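Local coordinates for uncharacterized protein (Nostoc punctiforme, PDB 2QDR), which is of unknown function but has the double-stranded beta-helix fold of the cupin clan and may act as a dioxygenase, at residues Trp67-Met72 with Ile156-Asn161; Asp112-Val117 with Gly217-Leu222; Val285-Asp288 with Ala293-Leu296. All coordinates share one frame; numbering follows the deposited sequence.

From the N terminus, the chain first meets segment 67-72, the loop leaving strand 64-67, which interaction 1 joins to strand 154-160 of the earlier sheet, closing a long excursion. Before that closure, strand 113-117 opens interaction 2, completed a hundred residues on by strand 218-224; the two contacts therefore cross. They also touch: strands 113-117 and 154-160 are neighbours in one sheet, and Asn161 ND2 lies 2.7 Å from Glu114 OE2. Interaction 3 follows in series and meets interaction 2 where Gly218 pairs with Val285. Interaction 2 joins the earlier sheet to a later one, and interaction 3 closes the loop between strands 279-285 and 296-298, which belong to different sheets.

Interaction 1: Trp67-Met72 with Ile156-Asn161; sequences WRVRGM and ILWMEN
CG stands anti to the backbone N in both Trp67 and Trp158 (chi1 -172° in the latter), which swings each indole out from its own chain toward the other. They meet as a T-shaped (edge-to-face) pair with planes at 76°: the six-membered ring of Trp67 arrives edge-on, its CH2 over one face of Trp158 and 3.9 Å from Trp158 CE2. Tryptophan suits both places, one offering a broad face, the other a C-H edge. Val69 adds a methyl beside the pair, with CG2 4.0 Å from Trp158 CZ2. On the strand itself, the Glu160 carboxylate sits at the edge of the Trp158 ring, where OE2 accepts a weak, bent hydrogen bond from Trp158 NE1 (3.0 Å, 133° at the hydrogen). An alanine in place of Trp158 would probably open a gap before the edge of Trp67 and the Val69 methyl and deprive Glu160 OE2 of this donor. Segment 67-72 leaves strand 64-67, which pairs with strand 79-86, and makes a type II turn from Val69 to Met72. Strand 154-160 runs between strands 92-98 and 113-117, and Val96 of the former packs against both tryptophans.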
loop_
_atom_site.group_PDB
_atom_site.type_symbol
_atom_site.label_atom_id
_atom_site.label_comp_id
_atom_site.label_asym_id
_atom_site.label_seq_id
_atom_site.Cartn_x
_atom_site.Cartn_y
_atom_site.Cartn_z
ATOM N N TRP A 67 -29.479 -45.477 -1.686
ATOM C CA TRP A 67 -29.441 -44.431 -2.699
ATOM C C TRP A 67 -28.462 -44.816 -3.792
ATOM O O TRP A 67 -27.406 -45.385 -3.514
ATOM C CB TRP A 67 -29.040 -43.094 -2.091
ATOM C CG TRP A 67 -28.853 -42.015 -3.101
ATOM C CD1 TRP A 67 -29.831 -41.326 -3.762
ATOM C CD2 TRP A 67 -27.608 -41.481 -3.552
ATOM N NE1 TRP A 67 -29.267 -40.399 -4.604
ATOM C CE2 TRP A 67 -27.903 -40.472 -4.494
ATOM C CE3 TRP A 67 -26.273 -41.760 -3.255
ATOM C CZ2 TRP A 67 -26.911 -39.738 -5.136
ATOM C CZ3 TRP A 67 -25.285 -41.033 -3.899
ATOM C CH2 TRP A 67 -25.610 -40.032 -4.828
ATOM N N ARG A 68 -28.816 -44.479 -5.031
ATOM C CA ARG A 68 -28.017 -44.806 -6.189
ATOM C C ARG A 68 -28.306 -43.771 -7.276
ATOM O O ARG A 68 -29.459 -43.383 -7.442
ATOM C CB ARG A 68 -28.446 -46.194 -6.649
ATOM C CG ARG A 68 -27.478 -46.945 -7.546
ATOM C CD ARG A 68 -28.083 -48.274 -8.012
ATOM N NE ARG A 68 -28.809 -48.975 -6.940
ATOM C CZ ARG A 68 -28.266 -49.659 -5.926
ATOM N NH1 ARG A 68 -26.951 -49.737 -5.758
ATOM N NH2 ARG A 68 -29.061 -50.244 -5.031
ATOM N N VAL A 69 -27.272 -43.307 -7.988
ATOM C CA VAL A 69 -27.452 -42.301 -9.048
ATOM C C VAL A 69 -28.171 -42.947 -10.230
ATOM O O VAL A 69 -27.782 -44.031 -10.649
ATOM C CB VAL A 69 -26.119 -41.689 -9.498
ATOM C CG1 VAL A 69 -26.322 -40.701 -10.666
ATOM C CG2 VAL A 69 -25.435 -40.986 -8.338
ATOM N N ARG A 70 -29.215 -42.293 -10.750
ATOM C CA ARG A 70 -30.009 -42.837 -11.873
ATOM C C ARG A 70 -29.089 -43.093 -13.072
ATOM O O ARG A 70 -28.250 -42.249 -13.390
ATOM C CB ARG A 70 -31.188 -41.908 -12.241
ATOM C CG ARG A 70 -32.213 -42.531 -13.237
ATOM C CD ARG A 70 -33.450 -41.644 -13.472
ATOM N N GLY A 71 -29.203 -44.279 -13.675
ATOM C CA GLY A 71 -28.369 -44.678 -14.813
ATOM C C GLY A 71 -27.152 -45.523 -14.439
ATOM O O GLY A 71 -26.576 -46.180 -15.298
HETATM N N MSE A 72 -26.763 -45.517 -13.165
HETATM C CA MSE A 72 -25.631 -46.275 -12.664
HETATM C C MSE A 72 -25.936 -47.760 -12.742
HETATM O O MSE A 72 -27.101 -48.124 -12.599
HETATM C CB MSE A 72 -25.421 -45.897 -11.197
HETATM C CG MSE A 72 -24.166 -46.350 -10.523
HETATM SE SE MSE A 72 -22.624 -45.325 -11.118
HETATM C CE MSE A 72 -23.014 -43.572 -10.391
ATOM N N ILE A 156 -20.063 -36.747 1.996
ATOM C CA ILE A 156 -19.904 -35.710 0.998
ATOM C C ILE A 156 -21.124 -34.829 0.762
ATOM O O ILE A 156 -22.251 -35.315 0.810
ATOM C CB ILE A 156 -19.669 -36.393 -0.398
ATOM C CG1 ILE A 156 -18.668 -37.557 -0.331
ATOM C CG2 ILE A 156 -19.200 -35.391 -1.469
ATOM C CD1 ILE A 156 -18.454 -38.276 -1.657
ATOM N N LEU A 157 -20.892 -33.540 0.494
ATOM C CA LEU A 157 -21.963 -32.623 0.138
ATOM C C LEU A 157 -22.111 -32.844 -1.361
ATOM O O LEU A 157 -21.243 -32.439 -2.129
ATOM C CB LEU A 157 -21.653 -31.162 0.448
ATOM C CG LEU A 157 -21.496 -30.780 1.921
ATOM C CD1 LEU A 157 -21.074 -29.317 2.038
ATOM C CD2 LEU A 157 -22.777 -31.036 2.706
ATOM N N TRP A 158 -23.177 -33.535 -1.758
ATOM C CA TRP A 158 -23.455 -33.859 -3.151
ATOM C C TRP A 158 -24.395 -32.805 -3.709
ATOM O O TRP A 158 -25.556 -32.738 -3.303
ATOM C CB TRP A 158 -24.074 -35.247 -3.222
ATOM C CG TRP A 158 -24.254 -35.800 -4.578
ATOM C CD1 TRP A 158 -25.343 -35.660 -5.392
ATOM C CD2 TRP A 158 -23.334 -36.646 -5.274
ATOM N NE1 TRP A 158 -25.144 -36.357 -6.564
ATOM C CE2 TRP A 158 -23.919 -36.970 -6.514
ATOM C CE3 TRP A 158 -22.069 -37.160 -4.969
ATOM C CZ2 TRP A 158 -23.277 -37.778 -7.459
ATOM C CZ3 TRP A 158 -21.432 -37.969 -5.905
ATOM C CH2 TRP A 158 -22.036 -38.263 -7.137
HETATM N N MSE A 159 -23.904 -32.004 -4.649
HETATM C CA MSE A 159 -24.667 -30.890 -5.238
HETATM C C MSE A 159 -24.965 -31.008 -6.738
HETATM O O MSE A 159 -24.120 -30.708 -7.568
HETATM C CB MSE A 159 -23.885 -29.602 -4.952
HETATM C CG MSE A 159 -23.901 -29.226 -3.482
HETATM SE SE MSE A 159 -22.542 -27.984 -2.930
HETATM C CE MSE A 159 -20.981 -29.131 -3.038
ATOM N N GLU A 160 -26.184 -31.426 -7.058
ATOM C CA GLU A 160 -26.660 -31.589 -8.434
ATOM C C GLU A 160 -27.240 -30.241 -8.856
ATOM O O GLU A 160 -28.221 -29.821 -8.269
ATOM C CB GLU A 160 -27.713 -32.681 -8.492
ATOM C CG GLU A 160 -27.253 -34.033 -7.917
ATOM C CD GLU A 160 -28.311 -35.113 -7.990
ATOM O OE1 GLU A 160 -29.402 -34.886 -8.564
ATOM O OE2 GLU A 160 -28.052 -36.205 -7.460
ATOM N N ASN A 161 -26.658 -29.570 -9.857
ATOM C CA ASN A 161 -27.101 -28.215 -10.263
ATOM C C ASN A 161 -27.829 -28.012 -11.590
ATOM O O ASN A 161 -28.562 -27.032 -11.732
ATOM C CB ASN A 161 -25.888 -27.288 -10.331
ATOM C CG ASN A 161 -25.109 -27.213 -9.044
ATOM O OD1 ASN A 161 -25.610 -27.499 -7.955
ATOM N ND2 ASN A 161 -23.865 -26.787 -9.164
#

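Interaction 2: Asp112-Val117 with Gly217-Leu222; sequences DLEIFV and GGVWLL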
loop_
_atom_site.group_PDB
_atom_site.type_symbol
_atom_site.label_atom_id
_atom_site.label_comp_id
_atom_site.label_asym_id
_atom_site.label_seq_id
_atom_site.Cartn_x
_atom_site.Cartn_y
_atom_site.Cartn_z
ATOM N N ASP A 112 -24.413 -30.448 -14.027
ATOM C CA ASP A 112 -23.250 -29.955 -13.296
ATOM C C ASP A 112 -23.299 -30.559 -11.884
ATOM O O ASP A 112 -24.370 -30.571 -11.257
ATOM C CB ASP A 112 -23.216 -28.424 -13.214
ATOM C CG ASP A 112 -23.083 -27.753 -14.567
ATOM O OD1 ASP A 112 -22.855 -28.440 -15.583
ATOM O OD2 ASP A 112 -23.216 -26.515 -14.605
ATOM N N LEU A 113 -22.154 -31.072 -11.419
ATOM C CA LEU A 113 -22.018 -31.725 -10.116
ATOM C C LEU A 113 -20.886 -31.149 -9.256
ATOM O O LEU A 113 -19.755 -31.082 -9.715
ATOM C CB LEU A 113 -21.779 -33.226 -10.345
ATOM C CG LEU A 113 -21.393 -34.175 -9.193
ATOM C CD1 LEU A 113 -22.320 -34.076 -7.982
ATOM C CD2 LEU A 113 -21.348 -35.606 -9.705
ATOM N N GLU A 114 -21.195 -30.735 -8.025
ATOM C CA GLU A 114 -20.176 -30.227 -7.114
ATOM C C GLU A 114 -20.088 -31.236 -5.987
ATOM O O GLU A 114 -21.103 -31.796 -5.567
ATOM C CB GLU A 114 -20.487 -28.852 -6.569
ATOM C CG GLU A 114 -21.019 -27.938 -7.614
ATOM C CD GLU A 114 -20.944 -26.484 -7.229
ATOM O OE1 GLU A 114 -19.889 -26.027 -6.739
ATOM O OE2 GLU A 114 -21.933 -25.788 -7.483
ATOM N N ILE A 115 -18.865 -31.452 -5.512
ATOM C CA ILE A 115 -18.553 -32.406 -4.471
ATOM C C ILE A 115 -17.643 -31.751 -3.461
ATOM O O ILE A 115 -16.687 -31.115 -3.865
ATOM C CB ILE A 115 -17.840 -33.621 -5.120
ATOM C CG1 ILE A 115 -18.788 -34.340 -6.086
ATOM C CG2 ILE A 115 -17.302 -34.632 -4.098
ATOM C CD1 ILE A 115 -18.152 -35.493 -6.810
ATOM N N PHE A 116 -17.942 -31.919 -2.171
ATOM C CA PHE A 116 -17.122 -31.388 -1.083
ATOM C C PHE A 116 -17.071 -32.446 0.018
ATOM O O PHE A 116 -18.100 -32.760 0.608
ATOM C CB PHE A 116 -17.655 -30.069 -0.542
ATOM C CG PHE A 116 -16.778 -29.476 0.524
ATOM C CD1 PHE A 116 -15.686 -28.705 0.175
ATOM C CD2 PHE A 116 -17.027 -29.711 1.869
ATOM C CE1 PHE A 116 -14.858 -28.158 1.148
ATOM C CE2 PHE A 116 -16.207 -29.178 2.851
ATOM C CZ PHE A 116 -15.121 -28.389 2.489
ATOM N N VAL A 117 -15.871 -32.937 0.328
ATOM C CA VAL A 117 -15.691 -34.015 1.312
ATOM C C VAL A 117 -15.744 -33.537 2.764
ATOM O O VAL A 117 -14.917 -32.737 3.185
ATOM C CB VAL A 117 -14.357 -34.759 1.071
ATOM C CG1 VAL A 117 -14.167 -35.919 2.076
ATOM C CG2 VAL A 117 -14.288 -35.275 -0.373
ATOM N N GLY A 217 -20.956 -15.079 -8.782
ATOM C CA GLY A 217 -21.435 -15.910 -7.670
ATOM C C GLY A 217 -20.404 -17.016 -7.461
ATOM O O GLY A 217 -19.475 -17.152 -8.251
ATOM N N GLY A 218 -20.532 -17.810 -6.411
ATOM C CA GLY A 218 -19.551 -18.867 -6.210
ATOM C C GLY A 218 -19.648 -19.725 -4.976
ATOM O O GLY A 218 -20.659 -19.736 -4.285
ATOM N N VAL A 219 -18.562 -20.454 -4.741
ATOM C CA VAL A 219 -18.412 -21.357 -3.633
ATOM C C VAL A 219 -17.160 -20.971 -2.895
ATOM O O VAL A 219 -16.140 -20.670 -3.531
ATOM C CB VAL A 219 -18.166 -22.783 -4.123
ATOM C CG1 VAL A 219 -18.287 -23.781 -2.962
ATOM C CG2 VAL A 219 -19.136 -23.126 -5.214
ATOM N N TRP A 220 -17.216 -21.002 -1.568
ATOM C CA TRP A 220 -16.045 -20.690 -0.747
ATOM C C TRP A 220 -16.200 -21.179 0.677
ATOM O O TRP A 220 -17.299 -21.505 1.104
ATOM C CB TRP A 220 -15.767 -19.181 -0.701
ATOM C CG TRP A 220 -16.851 -18.363 -0.072
ATOM C CD1 TRP A 220 -17.085 -18.183 1.268
ATOM C CD2 TRP A 220 -17.810 -17.562 -0.754
ATOM N NE1 TRP A 220 -18.159 -17.351 1.455
ATOM C CE2 TRP A 220 -18.623 -16.952 0.230
ATOM C CE3 TRP A 220 -18.066 -17.298 -2.101
ATOM C CZ2 TRP A 220 -19.672 -16.090 -0.093
ATOM C CZ3 TRP A 220 -19.113 -16.449 -2.421
ATOM C CH2 TRP A 220 -19.902 -15.850 -1.417
ATOM N N LEU A 221 -15.075 -21.224 1.378
ATOM C CA LEU A 221 -15.008 -21.574 2.785
ATOM C C LEU A 221 -14.858 -20.260 3.505
ATOM O O LEU A 221 -14.086 -19.412 3.049
ATOM C CB LEU A 221 -13.846 -22.510 3.120
ATOM C CG LEU A 221 -14.106 -24.016 3.032
ATOM C CD1 LEU A 221 -14.936 -24.412 1.822
ATOM C CD2 LEU A 221 -12.783 -24.758 3.057
ATOM N N LEU A 222 -15.621 -20.086 4.590
ATOM C CA LEU A 222 -15.596 -18.880 5.419
ATOM C C LEU A 222 -15.076 -19.245 6.799
ATOM O O LEU A 222 -15.620 -20.138 7.448
ATOM C CB LEU A 222 -16.993 -18.274 5.566
ATOM C CG LEU A 222 -17.146 -16.976 6.387
ATOM C CD1 LEU A 222 -16.447 -15.822 5.719
ATOM C CD2 LEU A 222 -18.621 -16.636 6.595
#
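Phe116 and Leu221 form the broader, wholly apolar end of this contact. The two side chains approach head-on from their strands, and the CD1 methyl of Leu221 lies obliquely to the ring, 3.8 Å from Phe116 CE1 and 4.0 Å from Phe116 CZ. CG of Phe116 is anti to its own N (chi1 -177°), which carries the ring across the space between the strands. At the other end Glu114 and Val219 run alongside in opposite senses, and the touch is narrower and mixed in character: a single methyl, Val219 CG2, meets the carboxylate at OE1, with no hydrogen bond across. The backbones stand well apart, 9.7 Å between Glu114 CA and Val219 CA. Neither end faces solvent, for all four residues are buried. A buried glutamate needs polar company, and Glu114 has it: OE1 bonds to Tyr134 OH, while OE2 makes salt bridges with Arg211 and Arg284. Strand 113-117 lies between strands 133-137 and 154-160 of one antiparallel sheet, whereas strand 218-224 lies between 205-212 and 279-285 of another. The contact thus joins two sheets face to face, consistent with a two-barrel cupin, and Phe282 of strand 279-285 packs against both Phe116 and Val219.

Interaction 3: Val285-Asp288 with Ala293-Leu296; sequences VDRD and ATVL
The loop that leaves strand 279-285 and returns to strand 296-298 folds back on itself here, Thr294 laying its methyl against Arg287 and Asp288. The closest approach is from Thr294 CG2 to the backbone O of Asp288, 3.7 Å, a van der Waals touch between a methyl and a carbonyl. Arg287 supplies the other wall: its chain is stretched out along its whole length, and NE passes 4.2 Å from Thr294 CG2, the methyl standing obliquely to the guanidinium group. No hydrogen bond spans the two segments, and their nearest CA atoms, of Asp288 and Thr294, are 7.9 Å apart.

Threonine suits this place because its two branches do different work. A chi1 of 59° tucks OG1 in over the backbone, where it bonds to Lys291 O in the intervening residues, while CG2, anti to the carbonyl carbon, is turned to the Asp288 carbonyl. Asp288 likewise spends its carboxylate inside the loop: OD1 bonds to Ser290 OG and OD2 forms a salt bridge with Lys291, so both segments are anchored to the residues that connect them. Arginine is long enough to reach beyond the loop, its NH1 bonding to Pro237 O and its NH2 making a weak bond to Ser181 O of a neighbouring subunit. Ala293 packs on Ile184 of that subunit, which places the loop at a subunit interface.

Strand 279-285 belongs to one antiparallel sheet and strand 296-298 pairs with strand 233-236 in another, so the chain changes sheets through this irregular loop, a passage consistent with the double-stranded beta-helix of the cupin clan.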
loop_
_atom_site.group_PDB
_atom_site.type_symbol
_atom_site.label_atom_id
_atom_site.label_comp_id
_atom_site.label_asym_id
_atom_site.label_seq_id
_atom_site.Cartn_x
_atom_site.Cartn_y
_atom_site.Cartn_z
ATOM N N VAL A 285 -23.095 -19.059 -2.839
ATOM C CA VAL A 285 -23.936 -17.881 -3.161
ATOM C C VAL A 285 -24.026 -17.649 -4.665
ATOM O O VAL A 285 -23.000 -17.661 -5.329
ATOM C CB VAL A 285 -23.357 -16.606 -2.462
ATOM C CG1 VAL A 285 -24.132 -15.347 -2.818
ATOM C CG2 VAL A 285 -23.344 -16.773 -0.959
ATOM N N ASP A 286 -25.228 -17.368 -5.183
ATOM C CA ASP A 286 -25.445 -17.185 -6.647
ATOM C C ASP A 286 -25.443 -15.726 -7.146
ATOM O O ASP A 286 -26.072 -15.419 -8.162
ATOM C CB ASP A 286 -26.740 -17.908 -7.100
ATOM C CG ASP A 286 -28.045 -17.212 -6.660
ATOM O OD1 ASP A 286 -28.046 -16.307 -5.799
ATOM O OD2 ASP A 286 -29.102 -17.592 -7.215
ATOM N N ARG A 287 -24.719 -14.842 -6.463
ATOM C CA ARG A 287 -24.649 -13.434 -6.859
ATOM C C ARG A 287 -23.332 -12.822 -6.428
ATOM O O ARG A 287 -22.767 -13.230 -5.424
ATOM C CB ARG A 287 -25.806 -12.639 -6.243
ATOM C CG ARG A 287 -25.811 -11.171 -6.649
ATOM C CD ARG A 287 -27.037 -10.434 -6.237
ATOM N NE ARG A 287 -27.031 -9.114 -6.853
ATOM C CZ ARG A 287 -28.057 -8.261 -6.902
ATOM N NH1 ARG A 287 -29.247 -8.559 -6.388
ATOM N NH2 ARG A 287 -27.891 -7.091 -7.516
ATOM N N ASP A 288 -22.857 -11.845 -7.201
ATOM C CA ASP A 288 -21.628 -11.131 -6.913
ATOM C C ASP A 288 -21.923 -10.123 -5.816
ATOM O O ASP A 288 -22.650 -9.147 -6.053
ATOM C CB ASP A 288 -21.130 -10.416 -8.172
ATOM C CG ASP A 288 -19.813 -9.666 -7.969
ATOM O OD1 ASP A 288 -19.156 -9.785 -6.910
ATOM O OD2 ASP A 288 -19.419 -8.941 -8.896
ATOM N N ALA A 293 -24.839 -2.005 -2.553
ATOM C CA ALA A 293 -26.192 -2.374 -2.112
ATOM C C ALA A 293 -26.578 -3.856 -2.325
ATOM O O ALA A 293 -27.743 -4.166 -2.601
ATOM C CB ALA A 293 -27.241 -1.427 -2.760
ATOM N N THR A 294 -25.602 -4.756 -2.200
ATOM C CA THR A 294 -25.839 -6.208 -2.350
ATOM C C THR A 294 -26.019 -6.907 -0.992
ATOM O O THR A 294 -26.600 -7.979 -0.960
ATOM C CB THR A 294 -24.729 -6.930 -3.170
ATOM O OG1 THR A 294 -23.452 -6.756 -2.542
ATOM C CG2 THR A 294 -24.694 -6.402 -4.620
ATOM N N VAL A 295 -25.465 -6.355 0.094
ATOM C CA VAL A 295 -25.624 -6.902 1.451
ATOM C C VAL A 295 -25.959 -5.654 2.235
ATOM O O VAL A 295 -25.102 -4.792 2.428
ATOM C CB VAL A 295 -24.381 -7.615 1.988
ATOM C CG1 VAL A 295 -24.651 -8.236 3.372
ATOM C CG2 VAL A 295 -23.944 -8.706 1.020
ATOM N N LEU A 296 -27.211 -5.560 2.676
ATOM C CA LEU A 296 -27.726 -4.381 3.359
ATOM C C LEU A 296 -27.884 -4.577 4.856
ATOM O O LEU A 296 -28.723 -5.371 5.283
ATOM C CB LEU A 296 -29.103 -4.044 2.762
ATOM C CG LEU A 296 -29.245 -4.093 1.237
ATOM C CD1 LEU A 296 -30.685 -3.800 0.812
ATOM C CD2 LEU A 296 -28.283 -3.137 0.597
#